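Local coordinates for AvrA (Salmonella typhimurium, PDB 6BE0), which probably transfers acetyl groups from acetyl-CoA to serine and threonine residues of target proteins, as a YopJ-family bacterial effector that binds inositol hexakisphosphate, at residues Tyr83-Leu88 against Ala194-Leu199; Met92-Leu97 against Phe114-Met118; Val109-Leu115 against Ser126-Val132. All coordinates share one frame; numbering follows the deposited sequence.

Interaction 1. Residues Tyr83-Leu88 against Ala194-Leu199; sequences YPELNL and AKKLQL. With IHP (inositol hexakisphosphate), chain B.
Y83 and L199 meet beside the inositol hexakisphosphate site of this YopJ-family fold, where the type I turn Y83-L86, just past helix 65-82, packs on the last turns of helix 186-199. The tyrosine ring and the leucine side chain cross at about a right angle, L199 CD2 lying 3.8 Å from Y83 CE1. The other methyl of L199 faces the ligand, CD1 standing 3.4 Å from phosphate oxygen O21. That same oxygen lies at the edge of the Y83 ring, near its plane, but the modelled approach of the hydroxyl is too tight to be trusted.

L86 reaches the helix because its CG is anti to the backbone N (chi1 175°), which carries CD1 to within 3.7 Å of Q198 CB and over the backbone of A194 and K195. Q198 bends at chi2 (56°) and lays its amide beside E85; the carboxylate and amide planes stand 90° apart, with NE2 3.5 Å from E85 OE1. L88 sets both methyls against A194 CB.

K195 and K196 turn their ammonium groups to different phosphates; K238, H239, K263 and K291 also bond the ligand. K195, bent at chi2 and chi3, also has a salt bridge to E295, and its bond to the ligand is weak. K196 NZ, by contrast, donates a hydrogen bond of 3.0 Å to phosphate oxygen O33.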
loop_
_atom_site.group_PDB
_atom_site.type_symbol
_atom_site.label_atom_id
_atom_site.label_comp_id
_atom_site.label_asym_id
_atom_site.label_seq_id
_atom_site.Cartn_x
_atom_site.Cartn_y
_atom_site.Cartn_z
ATOM N N TYR A 83 -11.619 2.227 -11.345
ATOM C CA TYR A 83 -12.134 3.185 -10.363
ATOM C C TYR A 83 -11.816 4.627 -10.755
ATOM O O TYR A 83 -10.754 5.144 -10.411
ATOM C CB TYR A 83 -11.566 2.878 -8.980
ATOM C CG TYR A 83 -12.126 1.606 -8.401
ATOM C CD1 TYR A 83 -13.451 1.537 -7.999
ATOM C CD2 TYR A 83 -11.339 0.470 -8.269
ATOM C CE1 TYR A 83 -13.979 0.378 -7.476
ATOM C CE2 TYR A 83 -11.856 -0.697 -7.745
ATOM C CZ TYR A 83 -13.178 -0.736 -7.352
ATOM O OH TYR A 83 -13.702 -1.894 -6.831
ATOM N N PRO A 84 -12.739 5.280 -11.483
ATOM C CA PRO A 84 -12.551 6.658 -11.956
ATOM C C PRO A 84 -12.314 7.695 -10.852
ATOM O O PRO A 84 -11.721 8.737 -11.133
ATOM C CB PRO A 84 -13.866 6.951 -12.687
ATOM C CG PRO A 84 -14.352 5.623 -13.128
ATOM C CD PRO A 84 -13.967 4.679 -12.035
ATOM N N GLU A 85 -12.768 7.420 -9.632
ATOM C CA GLU A 85 -12.615 8.370 -8.530
ATOM C C GLU A 85 -11.317 8.146 -7.753
ATOM O O GLU A 85 -10.995 8.902 -6.836
ATOM C CB GLU A 85 -13.811 8.275 -7.577
ATOM C CG GLU A 85 -15.130 8.721 -8.197
ATOM C CD GLU A 85 -16.287 8.683 -7.213
ATOM O OE1 GLU A 85 -16.071 8.280 -6.049
ATOM O OE2 GLU A 85 -17.414 9.056 -7.606
ATOM N N LEU A 86 -10.576 7.111 -8.133
ATOM C CA LEU A 86 -9.353 6.727 -7.435
ATOM C C LEU A 86 -8.279 7.811 -7.500
ATOM O O LEU A 86 -7.636 8.113 -6.495
ATOM C CB LEU A 86 -8.809 5.422 -8.021
ATOM C CG LEU A 86 -7.463 4.920 -7.489
ATOM C CD1 LEU A 86 -7.568 4.520 -6.028
ATOM C CD2 LEU A 86 -6.964 3.758 -8.336
ATOM N N ASN A 87 -8.088 8.385 -8.686
ATOM C CA ASN A 87 -7.058 9.397 -8.909
ATOM C C ASN A 87 -5.678 8.923 -8.463
ATOM O O ASN A 87 -5.071 9.506 -7.561
ATOM C CB ASN A 87 -7.416 10.697 -8.184
ATOM C CG ASN A 87 -8.600 11.407 -8.809
ATOM O OD1 ASN A 87 -8.951 11.161 -9.963
ATOM N ND2 ASN A 87 -9.218 12.304 -8.050
ATOM N N LEU A 88 -5.187 7.866 -9.102
ATOM C CA LEU A 88 -3.879 7.316 -8.772
ATOM C C LEU A 88 -2.814 7.803 -9.746
ATOM O O LEU A 88 -3.019 7.800 -10.961
ATOM C CB LEU A 88 -3.925 5.787 -8.768
ATOM C CG LEU A 88 -2.655 5.080 -8.288
ATOM C CD1 LEU A 88 -2.282 5.512 -6.874
ATOM C CD2 LEU A 88 -2.838 3.572 -8.352
ATOM N N ALA A 194 -3.758 1.332 -2.329
ATOM C CA ALA A 194 -4.189 2.519 -3.062
ATOM C C ALA A 194 -5.670 2.428 -3.412
ATOM O O ALA A 194 -6.418 3.391 -3.242
ATOM C CB ALA A 194 -3.357 2.697 -4.320
ATOM N N LYS A 195 -6.087 1.262 -3.892
ATOM C CA LYS A 195 -7.479 1.047 -4.264
ATOM C C LYS A 195 -8.373 0.992 -3.027
ATOM O O LYS A 195 -9.519 1.434 -3.065
ATOM C CB LYS A 195 -7.618 -0.235 -5.091
ATOM C CG LYS A 195 -7.496 -0.002 -6.595
ATOM C CD LYS A 195 -6.559 -0.994 -7.275
ATOM C CE LYS A 195 -7.148 -2.392 -7.347
ATOM N NZ LYS A 195 -6.271 -3.317 -8.124
ATOM N N LYS A 196 -7.845 0.461 -1.928
ATOM C CA LYS A 196 -8.594 0.406 -0.676
ATOM C C LYS A 196 -8.737 1.792 -0.046
ATOM O O LYS A 196 -9.740 2.080 0.607
ATOM C CB LYS A 196 -7.919 -0.549 0.312
ATOM C CG LYS A 196 -8.035 -2.022 -0.062
ATOM C CD LYS A 196 -9.474 -2.511 0.038
ATOM C CE LYS A 196 -9.592 -3.992 -0.289
ATOM N NZ LYS A 196 -9.302 -4.280 -1.723
ATOM N N LEU A 197 -7.734 2.646 -0.240
ATOM C CA LEU A 197 -7.794 4.017 0.257
ATOM C C LEU A 197 -8.987 4.755 -0.348
ATOM O O LEU A 197 -9.565 5.643 0.279
ATOM C CB LEU A 197 -6.496 4.767 -0.058
ATOM C CG LEU A 197 -5.268 4.416 0.786
ATOM C CD1 LEU A 197 -4.012 5.020 0.171
ATOM C CD2 LEU A 197 -5.438 4.886 2.220
ATOM N N GLN A 198 -9.347 4.380 -1.571
ATOM C CA GLN A 198 -10.506 4.955 -2.244
ATOM C C GLN A 198 -11.803 4.375 -1.688
ATOM O O GLN A 198 -12.732 5.111 -1.359
ATOM C CB GLN A 198 -10.418 4.709 -3.754
ATOM C CG GLN A 198 -11.750 4.781 -4.500
ATOM C CD GLN A 198 -12.473 6.095 -4.292
ATOM O OE1 GLN A 198 -11.868 7.095 -3.904
ATOM N NE2 GLN A 198 -13.778 6.099 -4.548
ATOM N N LEU A 199 -11.858 3.051 -1.589
ATOM C CA LEU A 199 -13.071 2.355 -1.178
ATOM C C LEU A 199 -13.414 2.607 0.289
ATOM O O LEU A 199 -14.583 2.561 0.676
ATOM C CB LEU A 199 -12.918 0.854 -1.426
ATOM C CG LEU A 199 -12.684 0.468 -2.888
ATOM C CD1 LEU A 199 -12.134 -0.945 -2.991
ATOM C CD2 LEU A 199 -13.972 0.604 -3.686
HETATM C C1 IHP B . -12.026 -6.815 -4.872
HETATM C C2 IHP B . -10.515 -6.737 -4.693
HETATM C C3 IHP B . -9.968 -8.012 -4.075
HETATM C C4 IHP B . -10.395 -9.225 -4.876
HETATM C C5 IHP B . -11.908 -9.326 -4.830
HETATM C C6 IHP B . -12.538 -8.111 -5.496
HETATM O O11 IHP B . -12.438 -5.702 -5.647
HETATM P P1 IHP B . -13.116 -4.472 -4.892
HETATM O O21 IHP B . -12.630 -3.177 -5.504
HETATM O O31 IHP B . -12.752 -4.475 -3.422
HETATM O O41 IHP B . -14.612 -4.565 -5.042
HETATM O O12 IHP B . -9.876 -6.470 -5.962
HETATM P P2 IHP B . -9.069 -5.124 -6.174
HETATM O O22 IHP B . -9.913 -3.930 -5.799
HETATM O O32 IHP B . -7.822 -5.110 -5.322
HETATM O O42 IHP B . -8.675 -5.002 -7.630
HETATM O O13 IHP B . -8.545 -7.937 -3.986
HETATM P P3 IHP B . -7.861 -7.812 -2.552
HETATM O O23 IHP B . -6.683 -6.872 -2.631
HETATM O O33 IHP B . -8.838 -7.286 -1.527
HETATM O O43 IHP B . -7.368 -9.165 -2.112
HETATM O O14 IHP B . -9.741 -10.413 -4.393
HETATM P P4 IHP B . -10.071 -11.127 -2.985
HETATM O O24 IHP B . -8.776 -11.486 -2.293
HETATM O O34 IHP B . -10.878 -10.234 -2.071
HETATM O O44 IHP B . -10.827 -12.405 -3.230
HETATM O O15 IHP B . -12.379 -10.523 -5.453
HETATM P P5 IHP B . -13.705 -11.195 -4.906
HETATM O O25 IHP B . -14.472 -10.211 -4.049
HETATM O O35 IHP B . -14.560 -11.618 -6.074
HETATM O O45 IHP B . -13.380 -12.411 -4.072
HETATM O O16 IHP B . -12.290 -8.133 -6.901
HETATM P P6 IHP B . -13.487 -7.936 -7.888
HETATM O O26 IHP B . -13.053 -8.283 -9.288
HETATM O O36 IHP B . -14.637 -8.825 -7.490
HETATM O O46 IHP B . -13.945 -6.498 -7.874
#

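Interaction 2. Residues Met92-Leu97 against Phe114-Met118; sequences MSVHEL and FLVNM
L97 holds its CG anti to the backbone N (chi1 174°), which sends CD1 onto F114, whose own CG is anti to the carbonyl carbon (chi1 -57°). The methyl settles where the phenylalanine side chain begins, 3.4 Å from F114 CB and next to CG, and comes at the ring obliquely. Farther back on the same leucine, CB rests 4.0 Å from V116 CG2, the valine methyl that also touches S93 O. M118 bends at chi2 and chi3 and brings its CE back to V94 CG2, at 3.9 Å.

No direct hydrogen bond crosses between the segments. S93 CA makes a CA-H...O contact with N117 O, and one water bridges the two backbones, accepting from V94 N and donating to M118 O at 2.9 Å. The helix start is secured from within: S93 is its N-cap, with OG accepting from E96 N at 3.1 Å. The amide of N117 looks elsewhere, its OD1 taking the backbone N-H groups of G119 and H124.

Helix 94-106 thus lies against strand 111-117 through L97 and the N-cap turn, with V94 on M118 just beyond the strand, the packing expected of a beta-alpha-beta crossover, here strand 88-91, helix 94-106 and strand 111-117.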
loop_
_atom_site.group_PDB
_atom_site.type_symbol
_atom_site.label_atom_id
_atom_site.label_comp_id
_atom_site.label_asym_id
_atom_site.label_seq_id
_atom_site.Cartn_x
_atom_site.Cartn_y
_atom_site.Cartn_z
ATOM N N MET A 92 8.174 8.514 -9.630
ATOM C CA MET A 92 9.390 7.715 -9.620
ATOM C C MET A 92 10.464 8.304 -8.712
ATOM O O MET A 92 11.623 7.892 -8.760
ATOM C CB MET A 92 9.910 7.576 -11.049
ATOM C CG MET A 92 8.795 7.280 -12.045
ATOM S SD MET A 92 9.372 6.694 -13.647
ATOM C CE MET A 92 9.891 5.028 -13.219
ATOM N N SER A 93 10.072 9.265 -7.882
ATOM C CA SER A 93 10.974 9.830 -6.884
ATOM C C SER A 93 10.200 10.663 -5.870
ATOM O O SER A 93 9.055 11.046 -6.109
ATOM C CB SER A 93 12.052 10.690 -7.544
ATOM O OG SER A 93 11.504 11.886 -8.070
ATOM N N VAL A 94 10.841 10.933 -4.738
ATOM C CA VAL A 94 10.265 11.781 -3.701
ATOM C C VAL A 94 10.012 13.186 -4.233
ATOM O O VAL A 94 9.015 13.819 -3.892
ATOM C CB VAL A 94 11.189 11.857 -2.470
ATOM C CG1 VAL A 94 10.632 12.816 -1.421
ATOM C CG2 VAL A 94 11.377 10.478 -1.877
ATOM N N HIS A 95 10.926 13.672 -5.065
ATOM C CA HIS A 95 10.793 15.001 -5.642
ATOM C C HIS A 95 9.575 15.065 -6.561
ATOM O O HIS A 95 8.817 16.036 -6.547
ATOM C CB HIS A 95 12.053 15.386 -6.417
ATOM C CG HIS A 95 11.965 16.730 -7.068
ATOM N ND1 HIS A 95 11.723 16.889 -8.415
ATOM C CD2 HIS A 95 12.067 17.978 -6.553
ATOM C CE1 HIS A 95 11.690 18.178 -8.704
ATOM N NE2 HIS A 95 11.897 18.860 -7.591
ATOM N N GLU A 96 9.396 14.020 -7.360
ATOM C CA GLU A 96 8.272 13.949 -8.279
ATOM C C GLU A 96 6.966 13.795 -7.504
ATOM O O GLU A 96 5.907 14.212 -7.971
ATOM C CB GLU A 96 8.459 12.791 -9.260
ATOM C CG GLU A 96 7.388 12.702 -10.340
ATOM C CD GLU A 96 7.633 11.564 -11.315
ATOM O OE1 GLU A 96 8.799 11.133 -11.449
ATOM O OE2 GLU A 96 6.661 11.100 -11.946
ATOM N N LEU A 97 7.046 13.198 -6.317
ATOM C CA LEU A 97 5.881 13.067 -5.449
ATOM C C LEU A 97 5.428 14.426 -4.933
ATOM O O LEU A 97 4.269 14.803 -5.101
ATOM C CB LEU A 97 6.184 12.145 -4.264
ATOM C CG LEU A 97 5.088 12.042 -3.195
ATOM C CD1 LEU A 97 3.941 11.166 -3.679
ATOM C CD2 LEU A 97 5.649 11.529 -1.878
ATOM N N PHE A 114 -0.897 8.292 -4.537
ATOM C CA PHE A 114 0.369 8.248 -5.252
ATOM C C PHE A 114 1.137 6.978 -4.938
ATOM O O PHE A 114 1.375 6.677 -3.773
ATOM C CB PHE A 114 1.230 9.456 -4.888
ATOM C CG PHE A 114 0.569 10.776 -5.158
ATOM C CD1 PHE A 114 -0.179 11.405 -4.177
ATOM C CD2 PHE A 114 0.705 11.394 -6.390
ATOM C CE1 PHE A 114 -0.784 12.622 -4.422
ATOM C CE2 PHE A 114 0.101 12.611 -6.641
ATOM C CZ PHE A 114 -0.643 13.226 -5.654
ATOM N N LEU A 115 1.517 6.237 -5.975
ATOM C CA LEU A 115 2.533 5.203 -5.835
ATOM C C LEU A 115 3.881 5.847 -6.099
ATOM O O LEU A 115 4.136 6.337 -7.200
ATOM C CB LEU A 115 2.301 4.036 -6.797
ATOM C CG LEU A 115 1.038 3.196 -6.607
ATOM C CD1 LEU A 115 1.135 1.945 -7.463
ATOM C CD2 LEU A 115 0.812 2.830 -5.149
ATOM N N VAL A 116 4.738 5.849 -5.084
ATOM C CA VAL A 116 6.024 6.528 -5.167
ATOM C C VAL A 116 7.182 5.563 -4.950
ATOM O O VAL A 116 7.240 4.858 -3.945
ATOM C CB VAL A 116 6.116 7.686 -4.141
ATOM C CG1 VAL A 116 5.760 7.209 -2.732
ATOM C CG2 VAL A 116 7.500 8.337 -4.175
ATOM N N ASN A 117 8.099 5.533 -5.912
ATOM C CA ASN A 117 9.364 4.837 -5.736
ATOM C C ASN A 117 10.327 5.739 -4.980
ATOM O O ASN A 117 10.857 6.701 -5.536
ATOM C CB ASN A 117 9.964 4.424 -7.079
ATOM C CG ASN A 117 11.226 3.594 -6.919
ATOM O OD1 ASN A 117 11.560 3.157 -5.817
ATOM N ND2 ASN A 117 11.930 3.367 -8.022
ATOM N N MET A 118 10.546 5.427 -3.708
ATOM C CA MET A 118 11.332 6.288 -2.835
ATOM C C MET A 118 12.823 6.028 -3.005
ATOM O O MET A 118 13.648 6.893 -2.718
ATOM C CB MET A 118 10.924 6.078 -1.376
ATOM C CG MET A 118 9.422 5.908 -1.172
ATOM S SD MET A 118 8.803 6.761 0.286
ATOM C CE MET A 118 8.456 8.362 -0.413
HETATM O O HOH W 1 13.506 9.312 -4.383
#

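Interaction 3. Residues Val109-Leu115 against Ser126-Val132; sequences VESARFL and SVVDFRV
R113 and D129 lie side by side and point the same way from neighbouring strands of a beta hairpin, 111-117 with 125-133, in the central mixed sheet. Backbone bonds run both ways between A112 and F130 and between F114 and V128. In the non-hydrogen-bonded pair between them, R113 NE donates to D129 OD1 at 3.0 Å in a salt bridge, guanidinium and carboxylate planes 16° apart. The bond is bent (137° at the hydrogen), and the carboxylate oxygen sits 30° out of the guanidinium plane. A bend at chi2 folds the arginine toward its partner. D129 OD2 also bonds H208, while R113 NH1 reaches L86 O.

The other face is apolar. F114 and F130 run alongside each other, F130 CB at the edge of the F114 ring, 3.8 Å from CE1. The F130 ring turns its own edge toward V109 O and A112 N. Both rings also touch T104 of helix 94-106. Just before the strand, E110 crosses V132 at about a right angle; farther along, L115 CD2 leans on V127 CB.

R131 NH2 bonds F201 O, and its guanidinium makes a cation-pi contact with F201. One water accepts from R113 NH2 and R131 NH2, at the edge of both guanidiniums, and probably donates to D129 OD2, 2.7 Å away.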
loop_
_atom_site.group_PDB
_atom_site.type_symbol
_atom_site.label_atom_id
_atom_site.label_comp_id
_atom_site.label_asym_id
_atom_site.label_seq_id
_atom_site.Cartn_x
_atom_site.Cartn_y
_atom_site.Cartn_z
ATOM N N VAL A 109 -8.110 19.448 -6.885
ATOM C CA VAL A 109 -8.406 18.067 -6.520
ATOM C C VAL A 109 -8.330 17.924 -5.004
ATOM O O VAL A 109 -7.478 18.531 -4.357
ATOM C CB VAL A 109 -7.439 17.083 -7.200
ATOM C CG1 VAL A 109 -7.704 15.650 -6.747
ATOM C CG2 VAL A 109 -7.559 17.194 -8.714
ATOM N N GLU A 110 -9.227 17.114 -4.450
ATOM C CA GLU A 110 -9.401 17.014 -3.005
ATOM C C GLU A 110 -9.149 15.600 -2.494
ATOM O O GLU A 110 -9.138 15.357 -1.287
ATOM C CB GLU A 110 -10.813 17.461 -2.630
ATOM C CG GLU A 110 -11.138 18.876 -3.090
ATOM C CD GLU A 110 -12.485 19.361 -2.595
ATOM O OE1 GLU A 110 -13.174 18.595 -1.887
ATOM O OE2 GLU A 110 -12.856 20.511 -2.917
ATOM N N SER A 111 -8.946 14.674 -3.422
ATOM C CA SER A 111 -8.743 13.275 -3.085
ATOM C C SER A 111 -7.896 12.599 -4.157
ATOM O O SER A 111 -8.304 12.512 -5.317
ATOM C CB SER A 111 -10.087 12.560 -2.938
ATOM O OG SER A 111 -9.910 11.168 -2.744
ATOM N N ALA A 112 -6.716 12.128 -3.769
ATOM C CA ALA A 112 -5.811 11.486 -4.711
ATOM C C ALA A 112 -4.841 10.549 -4.001
ATOM O O ALA A 112 -4.655 10.632 -2.785
ATOM C CB ALA A 112 -5.045 12.534 -5.504
ATOM N N ARG A 113 -4.241 9.646 -4.769
ATOM C CA ARG A 113 -3.254 8.711 -4.241
ATOM C C ARG A 113 -2.021 8.677 -5.128
ATOM O O ARG A 113 -2.088 8.990 -6.315
ATOM C CB ARG A 113 -3.842 7.304 -4.113
ATOM C CG ARG A 113 -4.883 7.170 -3.023
ATOM C CD ARG A 113 -6.271 7.503 -3.537
ATOM N NE ARG A 113 -7.197 7.802 -2.451
ATOM C CZ ARG A 113 -8.434 8.257 -2.625
ATOM N NH1 ARG A 113 -8.904 8.470 -3.850
ATOM N NH2 ARG A 113 -9.202 8.501 -1.572
ATOM N N PHE A 114 -0.897 8.292 -4.537
ATOM C CA PHE A 114 0.369 8.248 -5.252
ATOM C C PHE A 114 1.137 6.978 -4.938
ATOM O O PHE A 114 1.375 6.677 -3.773
ATOM C CB PHE A 114 1.230 9.456 -4.888
ATOM C CG PHE A 114 0.569 10.776 -5.158
ATOM C CD1 PHE A 114 -0.179 11.405 -4.177
ATOM C CD2 PHE A 114 0.705 11.394 -6.390
ATOM C CE1 PHE A 114 -0.784 12.622 -4.422
ATOM C CE2 PHE A 114 0.101 12.611 -6.641
ATOM C CZ PHE A 114 -0.643 13.226 -5.654
ATOM N N LEU A 115 1.517 6.237 -5.975
ATOM C CA LEU A 115 2.533 5.203 -5.835
ATOM C C LEU A 115 3.881 5.847 -6.099
ATOM O O LEU A 115 4.136 6.337 -7.200
ATOM C CB LEU A 115 2.301 4.036 -6.797
ATOM C CG LEU A 115 1.038 3.196 -6.607
ATOM C CD1 LEU A 115 1.135 1.945 -7.463
ATOM C CD2 LEU A 115 0.812 2.830 -5.149
ATOM N N SER A 126 6.019 2.857 -2.172
ATOM C CA SER A 126 5.038 3.081 -1.113
ATOM C C SER A 126 3.790 3.733 -1.695
ATOM O O SER A 126 3.760 4.080 -2.876
ATOM C CB SER A 126 5.621 3.961 -0.007
ATOM O OG SER A 126 6.786 3.382 0.550
ATOM N N VAL A 127 2.765 3.894 -0.864
ATOM C CA VAL A 127 1.543 4.571 -1.280
ATOM C C VAL A 127 1.261 5.762 -0.368
ATOM O O VAL A 127 1.417 5.676 0.850
ATOM C CB VAL A 127 0.329 3.613 -1.286
ATOM C CG1 VAL A 127 0.051 3.066 0.106
ATOM C CG2 VAL A 127 -0.903 4.314 -1.850
ATOM N N VAL A 128 0.858 6.873 -0.977
ATOM C CA VAL A 128 0.522 8.091 -0.249
ATOM C C VAL A 128 -0.945 8.429 -0.467
ATOM O O VAL A 128 -1.421 8.400 -1.599
ATOM C CB VAL A 128 1.389 9.286 -0.704
ATOM C CG1 VAL A 128 0.978 10.566 0.023
ATOM C CG2 VAL A 128 2.862 8.994 -0.480
ATOM N N ASP A 129 -1.657 8.746 0.610
ATOM C CA ASP A 129 -3.036 9.207 0.498
ATOM C C ASP A 129 -3.096 10.719 0.671
ATOM O O ASP A 129 -2.535 11.270 1.619
ATOM C CB ASP A 129 -3.935 8.522 1.527
ATOM C CG ASP A 129 -5.415 8.662 1.196
ATOM O OD1 ASP A 129 -5.757 8.784 0.000
ATOM O OD2 ASP A 129 -6.239 8.642 2.132
ATOM N N PHE A 130 -3.786 11.372 -0.259
ATOM C CA PHE A 130 -3.883 12.827 -0.308
ATOM C C PHE A 130 -5.338 13.254 -0.130
ATOM O O PHE A 130 -6.226 12.768 -0.828
ATOM C CB PHE A 130 -3.314 13.342 -1.636
ATOM C CG PHE A 130 -3.512 14.813 -1.863
ATOM C CD1 PHE A 130 -2.533 15.723 -1.501
ATOM C CD2 PHE A 130 -4.670 15.283 -2.458
ATOM C CE1 PHE A 130 -2.712 17.076 -1.720
ATOM C CE2 PHE A 130 -4.855 16.633 -2.678
ATOM C CZ PHE A 130 -3.876 17.532 -2.309
ATOM N N ARG A 131 -5.574 14.162 0.811
ATOM C CA ARG A 131 -6.929 14.580 1.159
ATOM C C ARG A 131 -6.943 16.023 1.653
ATOM O O ARG A 131 -6.284 16.345 2.643
ATOM C CB ARG A 131 -7.504 13.647 2.233
ATOM C CG ARG A 131 -8.946 13.937 2.655
ATOM C CD ARG A 131 -9.952 13.169 1.809
ATOM N NE ARG A 131 -9.848 11.721 1.990
ATOM C CZ ARG A 131 -10.524 11.017 2.896
ATOM N NH1 ARG A 131 -11.369 11.612 3.728
ATOM N NH2 ARG A 131 -10.354 9.704 2.972
ATOM N N VAL A 132 -7.683 16.895 0.969
ATOM C CA VAL A 132 -7.892 18.249 1.475
ATOM C C VAL A 132 -9.194 18.230 2.262
ATOM O O VAL A 132 -10.200 17.668 1.826
ATOM C CB VAL A 132 -7.928 19.340 0.360
ATOM C CG1 VAL A 132 -6.837 19.101 -0.679
ATOM C CG2 VAL A 132 -9.288 19.427 -0.308
HETATM O O HOH W 2 -8.017 10.698 0.150
HETATM O O HOH W 3 -8.691 7.983 1.224
#

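Overall arrangement
Strand 111-117 is shared by interactions 2 and 3. Interaction 3 is the most buried of the three, held by ladder hydrogen bonds and one salt bridge; interactions 1 and 2 are partly buried and rely on side-chain packing, with no direct hydrogen bond across either. The two helices belong to different faces of the sheet: helix 94-106 covers F114, V128 and F130, whereas helix 186-199 lies over L115, V127 and R113. Interaction 1 joins interaction 3 through N87, whose backbone O is probably bonded to R113 N. Its lysines bind the phosphates of the ligand, while the polar group around D129 is buried, and interaction 2 lies away from the ligand sites.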